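Local structure of succinoglycan biosynthesis protein (Bacillus cereus ATCC 14579, 3B55) at residues Leu65-Met71 against Phe384-Arg388; Asp284-Tyr288 against His327-Tyr331; Thr341-Glu345 against Asn372-Gln377. The protein is of unconfirmed function but binds calcium and belongs to the erythromycin esterase family. The protein carries 1 engineered substitution. One frame throughout, in Å; residues are numbered along the deposited sequence.

Contact 1 (Leu65-Met71 against Phe384-Arg388); sequences LKPLKNM and FIDLR
Met71 meets Phe384 in a Met-aromatic contact. It joins the short helix 68-72 to strand 382-386 of the large mixed sheet. Met71 is a selenomethionine. Its SE lies at the ring edge, 80° off the normal and 4.9 Å from the centroid of the Phe384 ring. The Met71 side chain is extended beyond CG (chi2 179°), and Met71 CE comes within 3.5 Å of Phe384 CE2. Pro67 crosses the same ring at about a right angle, with Pro67 CB 3.7 Å from Phe384 CZ. Leu68 CD1 packs 3.9 Å from Phe384 CE2, and Leu65 CD2 approaches Phe384 CE1 more loosely. Leu65, Pro67 and Leu68 all belong to the type I turn that leads into the helix, so one turn supplies three apolar contacts to the ring. Leu53 of strand 51-53 and Val431 of strand 429-433 also touch Phe384.

Asp386 lies further along the strand, and Met71 CG passes its OD2 at 3.5 Å. Asp386 in turn holds Arg388. NE and NH2 of Arg388 grip the carboxylate side-on, one nitrogen to each oxygen. Asp386 OD1 also accepts from the Arg388 backbone N, forming an Asx turn. The guanidinium is thus fixed for a bond to the helix: Arg388 NH2 donates to Met71 O at 2.7 Å, nearly straight at 172°. A water donates to the same Met71 O and accepts from Arg388 NH1 at 2.8 Å.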
ATOM      1  N   LEU A  65      -7.025 -12.376  17.204  1.00 13.12           N
ATOM      2  CA  LEU A  65      -5.872 -12.205  16.317  1.00 15.44           C
ATOM      3  C   LEU A  65      -4.576 -12.819  16.859  1.00 16.27           C
ATOM      4  O   LEU A  65      -3.541 -12.796  16.191  1.00 14.83           O
ATOM      5  CB  LEU A  65      -5.661 -10.711  16.014  1.00 10.37           C
ATOM      6  CG  LEU A  65      -6.658 -10.122  15.000  1.00 15.77           C
ATOM      7  CD1 LEU A  65      -6.466  -8.628  14.863  1.00 16.40           C
ATOM      8  CD2 LEU A  65      -6.469 -10.797  13.652  1.00  7.24           C
ATOM      9  N   LYS A  66      -4.642 -13.377  18.063  1.00 16.66           N
ATOM     10  CA  LYS A  66      -3.479 -13.990  18.697  1.00 19.05           C
ATOM     11  C   LYS A  66      -2.753 -15.020  17.830  1.00 16.79           C
ATOM     12  O   LYS A  66      -1.528 -15.117  17.883  1.00 19.43           O
ATOM     13  CB  LYS A  66      -3.889 -14.631  20.022  1.00 21.24           C
ATOM     14  CG  LYS A  66      -4.345 -13.621  21.060  1.00 32.12           C
ATOM     15  CD  LYS A  66      -3.272 -13.368  22.099  1.00 44.13           C
ATOM     16  CE  LYS A  66      -3.444 -14.293  23.284  1.00 47.47           C
ATOM     17  NZ  LYS A  66      -4.718 -13.979  23.986  1.00 50.11           N
ATOM     18  N   PRO A  67      -3.491 -15.821  17.039  1.00 15.53           N
ATOM     19  CA  PRO A  67      -2.837 -16.826  16.185  1.00 14.63           C
ATOM     20  C   PRO A  67      -1.886 -16.199  15.165  1.00 14.64           C
ATOM     21  O   PRO A  67      -1.060 -16.878  14.558  1.00 15.15           O
ATOM     22  CB  PRO A  67      -4.016 -17.530  15.517  1.00 14.84           C
ATOM     23  CG  PRO A  67      -5.083 -17.459  16.586  1.00 18.56           C
ATOM     24  CD  PRO A  67      -4.951 -16.028  17.062  1.00 13.89           C
ATOM     25  N   LEU A  68      -1.999 -14.889  14.996  1.00 11.86           N
ATOM     26  CA  LEU A  68      -1.171 -14.164  14.041  1.00 13.83           C
ATOM     27  C   LEU A  68       0.261 -13.980  14.554  1.00 15.24           C
ATOM     28  O   LEU A  68       1.204 -13.888  13.767  1.00 14.12           O
ATOM     29  CB  LEU A  68      -1.813 -12.805  13.754  1.00 14.23           C
ATOM     30  CG  LEU A  68      -1.602 -12.131  12.403  1.00 15.45           C
ATOM     31  CD1 LEU A  68      -1.871 -13.107  11.255  1.00 16.55           C
ATOM     32  CD2 LEU A  68      -2.543 -10.943  12.321  1.00 19.77           C
ATOM     33  N   LYS A  69       0.426 -13.948  15.873  1.00 14.60           N
ATOM     34  CA  LYS A  69       1.753 -13.767  16.459  1.00 16.63           C
ATOM     35  C   LYS A  69       2.783 -14.675  15.792  1.00 19.03           C
ATOM     36  O   LYS A  69       3.761 -14.198  15.205  1.00 24.10           O
ATOM     37  CB  LYS A  69       1.713 -14.042  17.968  1.00 13.41           C
ATOM     38  CG  LYS A  69       3.011 -13.716  18.701  1.00 14.85           C
ATOM     39  CD  LYS A  69       2.924 -14.115  20.175  1.00 20.03           C
ATOM     40  CE  LYS A  69       4.160 -13.678  20.953  1.00 32.04           C
ATOM     41  NZ  LYS A  69       5.128 -14.789  21.175  1.00 29.51           N
ATOM     42  N   ASN A  70       2.554 -15.984  15.867  1.00 18.80           N
ATOM     43  CA  ASN A  70       3.483 -16.934  15.279  1.00 19.62           C
ATOM     44  C   ASN A  70       3.432 -17.043  13.756  1.00 18.65           C
ATOM     45  O   ASN A  70       4.383 -17.515  13.145  1.00 20.46           O
ATOM     46  CB  ASN A  70       3.296 -18.318  15.899  1.00 19.99           C
ATOM     47  CG  ASN A  70       3.739 -18.366  17.345  1.00 22.37           C
ATOM     48  OD1 ASN A  70       4.703 -17.703  17.731  1.00 21.56           O
ATOM     49  ND2 ASN A  70       3.045 -19.161  18.152  1.00 20.79           N
HETATM   50  N   MSE A  71       2.339 -16.620  13.134  1.00 20.08           N
HETATM   51  CA  MSE A  71       2.268 -16.689  11.680  1.00 21.24           C
HETATM   52  C   MSE A  71       3.228 -15.661  11.096  1.00 21.10           C
HETATM   53  O   MSE A  71       3.989 -15.955  10.173  1.00 21.58           O
HETATM   54  CB  MSE A  71       0.857 -16.391  11.192  1.00 19.97           C
HETATM   55  CG  MSE A  71      -0.065 -17.576  11.258  1.00 28.79           C
HETATM   56 SE   MSE A  71      -1.812 -17.067  10.655  1.00 33.56          SE
HETATM   57  CE  MSE A  71      -2.866 -18.333  11.687  1.00 21.67           C
ATOM     58  N   PHE A 384      -9.227 -16.174   9.248  1.00  8.94           N
ATOM     59  CA  PHE A 384      -7.976 -16.104   8.525  1.00 10.81           C
ATOM     60  C   PHE A 384      -7.309 -17.464   8.594  1.00 10.88           C
ATOM     61  O   PHE A 384      -7.716 -18.329   9.378  1.00  9.89           O
ATOM     62  CB  PHE A 384      -7.060 -14.988   9.043  1.00  9.35           C
ATOM     63  CG  PHE A 384      -6.614 -15.145  10.469  1.00 12.64           C
ATOM     64  CD1 PHE A 384      -7.490 -14.903  11.526  1.00 11.61           C
ATOM     65  CD2 PHE A 384      -5.282 -15.431  10.756  1.00  9.01           C
ATOM     66  CE1 PHE A 384      -7.044 -14.932  12.841  1.00  8.61           C
ATOM     67  CE2 PHE A 384      -4.827 -15.464  12.070  1.00 16.57           C
ATOM     68  CZ  PHE A 384      -5.712 -15.212  13.116  1.00 10.92           C
ATOM     69  N   ILE A 385      -6.297 -17.666   7.763  1.00  9.07           N
ATOM     70  CA  ILE A 385      -5.630 -18.954   7.725  1.00 14.32           C
ATOM     71  C   ILE A 385      -4.233 -18.838   7.154  1.00 13.93           C
ATOM     72  O   ILE A 385      -3.964 -17.967   6.323  1.00 14.54           O
ATOM     73  CB  ILE A 385      -6.449 -19.941   6.866  1.00 15.95           C
ATOM     74  CG1 ILE A 385      -5.707 -21.267   6.725  1.00 17.22           C
ATOM     75  CG2 ILE A 385      -6.735 -19.323   5.506  1.00 17.05           C
ATOM     76  CD1 ILE A 385      -6.623 -22.421   6.351  1.00 21.10           C
ATOM     77  N   ASP A 386      -3.346 -19.721   7.603  1.00 13.00           N
ATOM     78  CA  ASP A 386      -1.973 -19.727   7.119  1.00 12.84           C
ATOM     79  C   ASP A 386      -1.910 -20.643   5.898  1.00 14.89           C
ATOM     80  O   ASP A 386      -1.964 -21.871   6.028  1.00 11.34           O
ATOM     81  CB  ASP A 386      -1.025 -20.258   8.196  1.00 12.89           C
ATOM     82  CG  ASP A 386       0.432 -19.968   7.879  1.00 15.60           C
ATOM     83  OD1 ASP A 386       0.790 -19.966   6.683  1.00 13.13           O
ATOM     84  OD2 ASP A 386       1.220 -19.756   8.827  1.00 20.17           O
ATOM     85  N   LEU A 387      -1.811 -20.046   4.715  1.00 12.72           N
ATOM     86  CA  LEU A 387      -1.744 -20.805   3.470  1.00 16.24           C
ATOM     87  C   LEU A 387      -0.457 -21.630   3.379  1.00 16.60           C
ATOM     88  O   LEU A 387      -0.400 -22.636   2.676  1.00 16.54           O
ATOM     89  CB  LEU A 387      -1.833 -19.852   2.270  1.00 15.24           C
ATOM     90  CG  LEU A 387      -3.064 -18.934   2.212  1.00 15.09           C
ATOM     91  CD1 LEU A 387      -2.967 -18.018   1.007  1.00 13.74           C
ATOM     92  CD2 LEU A 387      -4.333 -19.762   2.154  1.00 13.99           C
ATOM     93  N   ARG A 388       0.574 -21.198   4.094  1.00 18.85           N
ATOM     94  CA  ARG A 388       1.847 -21.907   4.073  1.00 22.14           C
ATOM     95  C   ARG A 388       1.768 -23.249   4.794  1.00 20.94           C
ATOM     96  O   ARG A 388       2.636 -24.098   4.623  1.00 22.99           O
ATOM     97  CB  ARG A 388       2.930 -21.052   4.724  1.00 20.89           C
ATOM     98  CG  ARG A 388       3.204 -19.746   4.012  1.00 16.58           C
ATOM     99  CD  ARG A 388       4.039 -18.834   4.893  1.00 17.35           C
ATOM    100  NE  ARG A 388       3.373 -18.607   6.172  1.00 11.68           N
ATOM    101  CZ  ARG A 388       3.846 -17.828   7.141  1.00 14.88           C
ATOM    102  NH1 ARG A 388       4.998 -17.189   6.983  1.00 10.40           N
ATOM    103  NH2 ARG A 388       3.167 -17.699   8.277  1.00  6.09           N
TER
HETATM  104  O   HOH W   1       6.288 -15.831   9.009  1.00 19.83           O

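Contact 2 (Asp284-Tyr288 against His327-Tyr331)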
ATOM      1  N   ASP A 284       5.634   0.670  -9.648  1.00 10.44           N
ATOM      2  CA  ASP A 284       5.774  -0.203  -8.489  1.00 11.77           C
ATOM      3  C   ASP A 284       7.205  -0.411  -8.022  1.00 11.24           C
ATOM      4  O   ASP A 284       7.428  -0.862  -6.905  1.00 10.72           O
ATOM      5  CB  ASP A 284       5.072  -1.537  -8.733  1.00  8.54           C
ATOM      6  CG  ASP A 284       3.624  -1.522  -8.241  1.00 10.94           C
ATOM      7  OD1 ASP A 284       2.979  -0.450  -8.329  1.00 10.15           O
ATOM      8  OD2 ASP A 284       3.123  -2.567  -7.761  1.00  8.51           O
ATOM      9  N   ILE A 285       8.176  -0.099  -8.872  1.00 11.57           N
ATOM     10  CA  ILE A 285       9.557  -0.216  -8.446  1.00 11.34           C
ATOM     11  C   ILE A 285       9.700   0.882  -7.378  1.00 10.59           C
ATOM     12  O   ILE A 285      10.226   0.644  -6.298  1.00  8.91           O
ATOM     13  CB  ILE A 285      10.539   0.025  -9.616  1.00 13.72           C
ATOM     14  CG1 ILE A 285      10.716  -1.284 -10.393  1.00 12.35           C
ATOM     15  CG2 ILE A 285      11.869   0.557  -9.098  1.00  8.49           C
ATOM     16  CD1 ILE A 285      11.735  -1.209 -11.511  1.00 18.88           C
ATOM     17  N   ALA A 286       9.184   2.070  -7.683  1.00  9.30           N
ATOM     18  CA  ALA A 286       9.237   3.203  -6.765  1.00  9.37           C
ATOM     19  C   ALA A 286       8.506   2.914  -5.446  1.00  8.66           C
ATOM     20  O   ALA A 286       9.039   3.188  -4.372  1.00 10.33           O
ATOM     21  CB  ALA A 286       8.631   4.446  -7.434  1.00  7.99           C
HETATM   22  N   MSE A 287       7.286   2.385  -5.521  1.00  5.73           N
HETATM   23  CA  MSE A 287       6.527   2.074  -4.306  1.00 10.77           C
HETATM   24  C   MSE A 287       7.311   1.084  -3.455  1.00  6.97           C
HETATM   25  O   MSE A 287       7.330   1.179  -2.226  1.00  7.78           O
HETATM   26  CB  MSE A 287       5.154   1.474  -4.643  1.00  7.49           C
HETATM   27  CG  MSE A 287       4.241   2.394  -5.450  1.00 17.43           C
HETATM   28 SE   MSE A 287       2.366   2.299  -4.905  1.00 35.42          SE
HETATM   29  CE  MSE A 287       1.898   0.603  -5.698  1.00 16.18           C
ATOM     30  N   TYR A 288       7.949   0.133  -4.130  1.00  6.80           N
ATOM     31  CA  TYR A 288       8.767  -0.897  -3.490  1.00  5.65           C
ATOM     32  C   TYR A 288       9.922  -0.236  -2.757  1.00  5.68           C
ATOM     33  O   TYR A 288      10.183  -0.541  -1.590  1.00  6.14           O
ATOM     34  CB  TYR A 288       9.328  -1.851  -4.556  1.00  8.64           C
ATOM     35  CG  TYR A 288      10.671  -2.469  -4.223  1.00 10.02           C
ATOM     36  CD1 TYR A 288      10.817  -3.335  -3.138  1.00 12.93           C
ATOM     37  CD2 TYR A 288      11.795  -2.206  -5.008  1.00 13.49           C
ATOM     38  CE1 TYR A 288      12.047  -3.924  -2.844  1.00  5.94           C
ATOM     39  CE2 TYR A 288      13.034  -2.797  -4.725  1.00  8.94           C
ATOM     40  CZ  TYR A 288      13.152  -3.654  -3.641  1.00 12.77           C
ATOM     41  OH  TYR A 288      14.364  -4.246  -3.345  1.00 11.22           O
ATOM     42  N   HIS A 327       9.009  -7.398  -5.779  1.00 11.42           N
ATOM     43  CA  HIS A 327      10.316  -6.818  -5.482  1.00  9.56           C
ATOM     44  C   HIS A 327      10.587  -7.023  -4.005  1.00  7.97           C
ATOM     45  O   HIS A 327      11.700  -7.336  -3.611  1.00  9.25           O
ATOM     46  CB  HIS A 327      10.336  -5.315  -5.789  1.00 10.70           C
ATOM     47  CG  HIS A 327       9.904  -4.966  -7.178  1.00 11.58           C
ATOM     48  ND1 HIS A 327      10.514  -5.483  -8.301  1.00 15.13           N
ATOM     49  CD2 HIS A 327       8.951  -4.113  -7.624  1.00 11.34           C
ATOM     50  CE1 HIS A 327       9.958  -4.958  -9.380  1.00 16.68           C
ATOM     51  NE2 HIS A 327       9.009  -4.123  -8.996  1.00  8.84           N
ATOM     52  N   LEU A 328       9.558  -6.827  -3.185  1.00 11.22           N
ATOM     53  CA  LEU A 328       9.702  -7.001  -1.746  1.00  9.34           C
ATOM     54  C   LEU A 328      10.048  -8.446  -1.379  1.00 11.26           C
ATOM     55  O   LEU A 328      11.006  -8.681  -0.647  1.00 11.96           O
ATOM     56  CB  LEU A 328       8.424  -6.569  -1.030  1.00  9.90           C
ATOM     57  CG  LEU A 328       8.180  -5.061  -0.992  1.00 11.53           C
ATOM     58  CD1 LEU A 328       6.749  -4.777  -0.554  1.00  8.29           C
ATOM     59  CD2 LEU A 328       9.181  -4.407  -0.060  1.00 12.36           C
ATOM     60  N   ALA A 329       9.278  -9.410  -1.879  1.00  9.75           N
ATOM     61  CA  ALA A 329       9.557 -10.816  -1.582  1.00 11.86           C
ATOM     62  C   ALA A 329      10.962 -11.181  -2.064  1.00 11.90           C
ATOM     63  O   ALA A 329      11.714 -11.874  -1.376  1.00 11.18           O
ATOM     64  CB  ALA A 329       8.533 -11.717  -2.266  1.00  9.14           C
ATOM     65  N   GLU A 330      11.299 -10.693  -3.253  1.00 13.37           N
ATOM     66  CA  GLU A 330      12.589 -10.934  -3.880  1.00 15.80           C
ATOM     67  C   GLU A 330      13.760 -10.390  -3.057  1.00 14.04           C
ATOM     68  O   GLU A 330      14.833 -10.991  -3.008  1.00 11.43           O
ATOM     69  CB  GLU A 330      12.578 -10.318  -5.289  1.00 16.91           C
ATOM     70  CG  GLU A 330      13.907 -10.334  -6.034  1.00 30.03           C
ATOM     71  CD  GLU A 330      13.732  -9.996  -7.507  1.00 34.44           C
ATOM     72  OE1 GLU A 330      12.885  -9.127  -7.825  1.00 44.10           O
ATOM     73  OE2 GLU A 330      14.442 -10.594  -8.344  1.00 42.08           O
ATOM     74  N   TYR A 331      13.562  -9.256  -2.401  1.00 12.98           N
ATOM     75  CA  TYR A 331      14.638  -8.691  -1.601  1.00 12.50           C
ATOM     76  C   TYR A 331      14.629  -9.197  -0.160  1.00 12.11           C
ATOM     77  O   TYR A 331      15.679  -9.497   0.405  1.00  9.06           O
ATOM     78  CB  TYR A 331      14.565  -7.162  -1.622  1.00 12.93           C
ATOM     79  CG  TYR A 331      15.604  -6.483  -0.761  1.00 13.59           C
ATOM     80  CD1 TYR A 331      15.382  -6.273   0.595  1.00  8.64           C
ATOM     81  CD2 TYR A 331      16.822  -6.064  -1.303  1.00 19.91           C
ATOM     82  CE1 TYR A 331      16.339  -5.665   1.401  1.00 17.36           C
ATOM     83  CE2 TYR A 331      17.792  -5.452  -0.507  1.00 20.65           C
ATOM     84  CZ  TYR A 331      17.543  -5.256   0.847  1.00 21.67           C
ATOM     85  OH  TYR A 331      18.492  -4.664   1.652  1.00 20.67           O
TER
HETATM   86  O   HOH W   2      13.806  -6.758  -5.434  1.00 21.35           O
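Asp284 meets His327 through its backbone: Asp284 O lies 3.7 Å from His327 CD2. The same oxygen accepts the helical bond from the Tyr288 backbone N. The Asp284 carboxylate has other partners. Its OD2 accepts from the backbone N of Ala324, at the start of helix 324-332, and from His309 ND1. The side chain is about 8 Å from the bound calcium ion, whose ligands include Glu113.

Ile285 comes next. Its CG1 branch, set beside the backbone N (chi1 -84°), crosses the imidazole at about a right angle, with Ile285 CG1 3.6 Å from His327 NE2.

These residues form one side of a helix-helix packing. The axes of 284-288 and 327-331 approach to 10.7 Å and cross at -50°, with the two helices running in broadly the same direction.

Tyr288 makes most of the contact. His327 CB sits over the centre of its ring in a CH-pi contact, 3.3 Å from the Tyr288 centroid. The two rings themselves are oblique, with planes at 42°. Leu328 lies at the edge of the tyrosine ring, Leu328 CD2 being 3.6 Å from Tyr288 CD1. The phenol end extends to Tyr331, where Tyr288 OH is 3.4 Å from Tyr331 CB. A water donates to His327 O at 2.8 Å and is weakly linked to Tyr288 OH. Lys292, one helical turn beyond Tyr288, makes a weak hydrogen bond to Tyr288 OH and a cation-pi contact with the Tyr331 ring.

Contact 3 (Thr341-Glu345 against Asn372-Gln377)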
ATOM      1  N   THR A 341      -6.560 -10.071   1.706  1.00 11.09           N
ATOM      2  CA  THR A 341      -7.955 -10.208   2.127  1.00 12.74           C
ATOM      3  C   THR A 341      -8.754 -10.712   0.942  1.00 11.59           C
ATOM      4  O   THR A 341      -8.367 -10.495  -0.209  1.00 12.22           O
ATOM      5  CB  THR A 341      -8.564  -8.864   2.609  1.00 13.11           C
ATOM      6  OG1 THR A 341      -8.190  -7.804   1.718  1.00 14.48           O
ATOM      7  CG2 THR A 341      -8.089  -8.545   4.022  1.00 15.09           C
ATOM      8  N   SER A 342      -9.853 -11.405   1.218  1.00 11.08           N
ATOM      9  CA  SER A 342     -10.681 -11.930   0.149  1.00 10.37           C
ATOM     10  C   SER A 342     -12.153 -11.806   0.517  1.00 10.10           C
ATOM     11  O   SER A 342     -12.521 -11.816   1.693  1.00  8.78           O
ATOM     12  CB  SER A 342     -10.310 -13.385  -0.135  1.00 13.64           C
ATOM     13  OG  SER A 342     -10.822 -13.799  -1.391  1.00 19.13           O
ATOM     14  N   VAL A 343     -12.995 -11.699  -0.497  1.00 10.42           N
ATOM     15  CA  VAL A 343     -14.414 -11.524  -0.268  1.00 11.16           C
ATOM     16  C   VAL A 343     -15.256 -12.618  -0.905  1.00 12.45           C
ATOM     17  O   VAL A 343     -14.727 -13.550  -1.511  1.00 14.77           O
ATOM     18  CB  VAL A 343     -14.856 -10.162  -0.816  1.00 11.44           C
ATOM     19  CG1 VAL A 343     -14.180  -9.044  -0.028  1.00  5.37           C
ATOM     20  CG2 VAL A 343     -14.485 -10.058  -2.290  1.00  6.82           C
ATOM     21  N   TYR A 344     -16.572 -12.485  -0.768  1.00 11.74           N
ATOM     22  CA  TYR A 344     -17.512 -13.447  -1.323  1.00 10.44           C
ATOM     23  C   TYR A 344     -18.803 -12.776  -1.803  1.00  9.99           C
ATOM     24  O   TYR A 344     -19.068 -12.711  -3.001  1.00  9.39           O
ATOM     25  CB  TYR A 344     -17.821 -14.522  -0.278  1.00 11.55           C
ATOM     26  CG  TYR A 344     -18.792 -15.576  -0.753  1.00 12.01           C
ATOM     27  CD1 TYR A 344     -18.609 -16.218  -1.979  1.00 10.90           C
ATOM     28  CD2 TYR A 344     -19.902 -15.927   0.016  1.00 11.08           C
ATOM     29  CE1 TYR A 344     -19.508 -17.178  -2.429  1.00 12.55           C
ATOM     30  CE2 TYR A 344     -20.808 -16.891  -0.423  1.00 10.01           C
ATOM     31  CZ  TYR A 344     -20.604 -17.512  -1.645  1.00 17.21           C
ATOM     32  OH  TYR A 344     -21.497 -18.464  -2.081  1.00 14.36           O
ATOM     33  N   GLU A 345     -19.605 -12.269  -0.872  1.00 10.78           N
ATOM     34  CA  GLU A 345     -20.851 -11.611  -1.245  1.00 12.00           C
ATOM     35  C   GLU A 345     -20.916 -10.196  -0.683  1.00 12.45           C
ATOM     36  O   GLU A 345     -20.204  -9.859   0.270  1.00 11.33           O
ATOM     37  CB  GLU A 345     -22.059 -12.411  -0.742  1.00 10.50           C
ATOM     38  CG  GLU A 345     -22.164 -13.831  -1.292  1.00 12.33           C
ATOM     39  CD  GLU A 345     -23.380 -14.583  -0.760  1.00 16.82           C
ATOM     40  OE1 GLU A 345     -23.626 -14.527   0.465  1.00 20.67           O
ATOM     41  OE2 GLU A 345     -24.080 -15.240  -1.563  1.00 23.43           O
ATOM     42  N   ASN A 372     -12.937 -17.255  -4.392  1.00 11.87           N
ATOM     43  CA  ASN A 372     -14.023 -16.549  -3.708  1.00 10.18           C
ATOM     44  C   ASN A 372     -15.151 -17.503  -3.309  1.00 11.15           C
ATOM     45  O   ASN A 372     -15.566 -17.553  -2.146  1.00 13.30           O
ATOM     46  CB  ASN A 372     -14.574 -15.453  -4.624  1.00  8.72           C
ATOM     47  CG  ASN A 372     -13.555 -14.368  -4.904  1.00 12.06           C
ATOM     48  OD1 ASN A 372     -13.409 -13.425  -4.129  1.00 16.26           O
ATOM     49  ND2 ASN A 372     -12.827 -14.506  -6.008  1.00 14.51           N
ATOM     50  N   TYR A 373     -15.642 -18.260  -4.281  1.00 10.61           N
ATOM     51  CA  TYR A 373     -16.718 -19.214  -4.034  1.00  9.71           C
ATOM     52  C   TYR A 373     -16.279 -20.259  -3.014  1.00 11.09           C
ATOM     53  O   TYR A 373     -16.983 -20.533  -2.042  1.00  9.26           O
ATOM     54  CB  TYR A 373     -17.091 -19.937  -5.328  1.00 12.53           C
ATOM     55  CG  TYR A 373     -18.230 -20.918  -5.161  1.00 14.21           C
ATOM     56  CD1 TYR A 373     -19.554 -20.494  -5.257  1.00 16.48           C
ATOM     57  CD2 TYR A 373     -17.987 -22.267  -4.873  1.00 12.77           C
ATOM     58  CE1 TYR A 373     -20.609 -21.374  -5.068  1.00 20.97           C
ATOM     59  CE2 TYR A 373     -19.042 -23.165  -4.682  1.00 16.46           C
ATOM     60  CZ  TYR A 373     -20.354 -22.702  -4.780  1.00 17.31           C
ATOM     61  OH  TYR A 373     -21.414 -23.552  -4.574  1.00 19.58           O
ATOM     62  N   ILE A 374     -15.116 -20.854  -3.261  1.00 11.57           N
ATOM     63  CA  ILE A 374     -14.584 -21.888  -2.398  1.00  9.25           C
ATOM     64  C   ILE A 374     -14.382 -21.424  -0.955  1.00 11.96           C
ATOM     65  O   ILE A 374     -14.871 -22.076  -0.029  1.00  7.43           O
ATOM     66  CB  ILE A 374     -13.301 -22.460  -3.022  1.00 10.91           C
ATOM     67  CG1 ILE A 374     -13.687 -23.194  -4.317  1.00 11.90           C
ATOM     68  CG2 ILE A 374     -12.602 -23.397  -2.047  1.00 10.84           C
ATOM     69  CD1 ILE A 374     -12.522 -23.682  -5.160  1.00 10.06           C
ATOM     70  N   PHE A 375     -13.677 -20.313  -0.751  1.00 10.99           N
ATOM     71  CA  PHE A 375     -13.490 -19.795   0.605  1.00 11.18           C
ATOM     72  C   PHE A 375     -14.846 -19.298   1.118  1.00 11.11           C
ATOM     73  O   PHE A 375     -15.093 -19.252   2.323  1.00 11.56           O
ATOM     74  CB  PHE A 375     -12.481 -18.639   0.612  1.00  9.76           C
ATOM     75  CG  PHE A 375     -11.048 -19.082   0.751  1.00  8.39           C
ATOM     76  CD1 PHE A 375     -10.456 -19.178   2.003  1.00 10.80           C
ATOM     77  CD2 PHE A 375     -10.302 -19.434  -0.372  1.00  6.56           C
ATOM     78  CE1 PHE A 375      -9.141 -19.619   2.139  1.00 17.66           C
ATOM     79  CE2 PHE A 375      -8.995 -19.874  -0.250  1.00  8.30           C
ATOM     80  CZ  PHE A 375      -8.411 -19.967   1.011  1.00 13.45           C
ATOM     81  N   GLY A 376     -15.725 -18.936   0.189  1.00 12.03           N
ATOM     82  CA  GLY A 376     -17.044 -18.454   0.559  1.00 11.09           C
ATOM     83  C   GLY A 376     -17.956 -19.527   1.130  1.00 12.75           C
ATOM     84  O   GLY A 376     -19.009 -19.210   1.684  1.00 15.60           O
ATOM     85  N   GLN A 377     -17.574 -20.793   0.991  1.00 13.20           N
ATOM     86  CA  GLN A 377     -18.391 -21.878   1.522  1.00 15.13           C
ATOM     87  C   GLN A 377     -18.040 -22.221   2.974  1.00 17.91           C
ATOM     88  O   GLN A 377     -18.694 -23.066   3.592  1.00 17.86           O
ATOM     89  CB  GLN A 377     -18.263 -23.128   0.647  1.00 16.84           C
ATOM     90  CG  GLN A 377     -18.754 -22.936  -0.786  1.00 14.41           C
ATOM     91  CD  GLN A 377     -20.117 -22.273  -0.845  1.00 20.48           C
ATOM     92  OE1 GLN A 377     -20.220 -21.067  -1.062  1.00 31.04           O
ATOM     93  NE2 GLN A 377     -21.169 -23.055  -0.635  1.00 24.55           N
TER
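The Tyr344 ring is covered on both faces. Gly376 CA lies over one face in a CH-pi contact, 3.7 Å from the Tyr344 centroid and 15° off the ring normal. Glu345 CG lies over the opposite face, 3.3 Å above the plane and offset toward the rim. Gly376 has no side chain, and this lets the helix backbone come so near the ring. Asn372 O approaches obliquely, 3.3 Å from Tyr344 CD1, and Tyr373 CA lies 3.8 Å from Tyr344 CE1. The ring thus rests against the helix backbone from Asn372 to Gly376. With CG anti to the Tyr344 backbone N, the ring extends over the helix. At the phenol end, Gln377 OE1 is 3.1 Å from Tyr344 OH. The amide and ring planes are 70° apart. The amide end of Asn372 lies by the Val343 carbonyl and the Ser342 side chain.

Strand 341-344 and helix 372-376 run nearly perpendicular, at 85°, with axes 7.3 Å apart. Ser342 pairs through its backbone with Val431 and Ile433 of strand 429-433. From the same helix, Ile374 and Phe375 pack on Leu46 of helix 39-49.

In the fold
Following the chain from the N terminus, residues 65-71 come first, but contact 1 closes only at 384-388. The loop it closes spans 312 residues and contains both other contacts. Contact 2 closes within it, bringing helix 324-332 back to helix 278-298. The chain then enters strand 336-344, where contact 3 opens; it closes at helix 371-376. Contacts 2 and 3 therefore follow in series, and none of the three cross. Strand 382-386 follows directly and completes contact 1. Contacts 1 and 3 reach the same mixed sheet and touch, as Phe375 packs on Ile385 and Leu387. Contact 2 stays apart, about 11 Å from contact 1 at the nearest atoms.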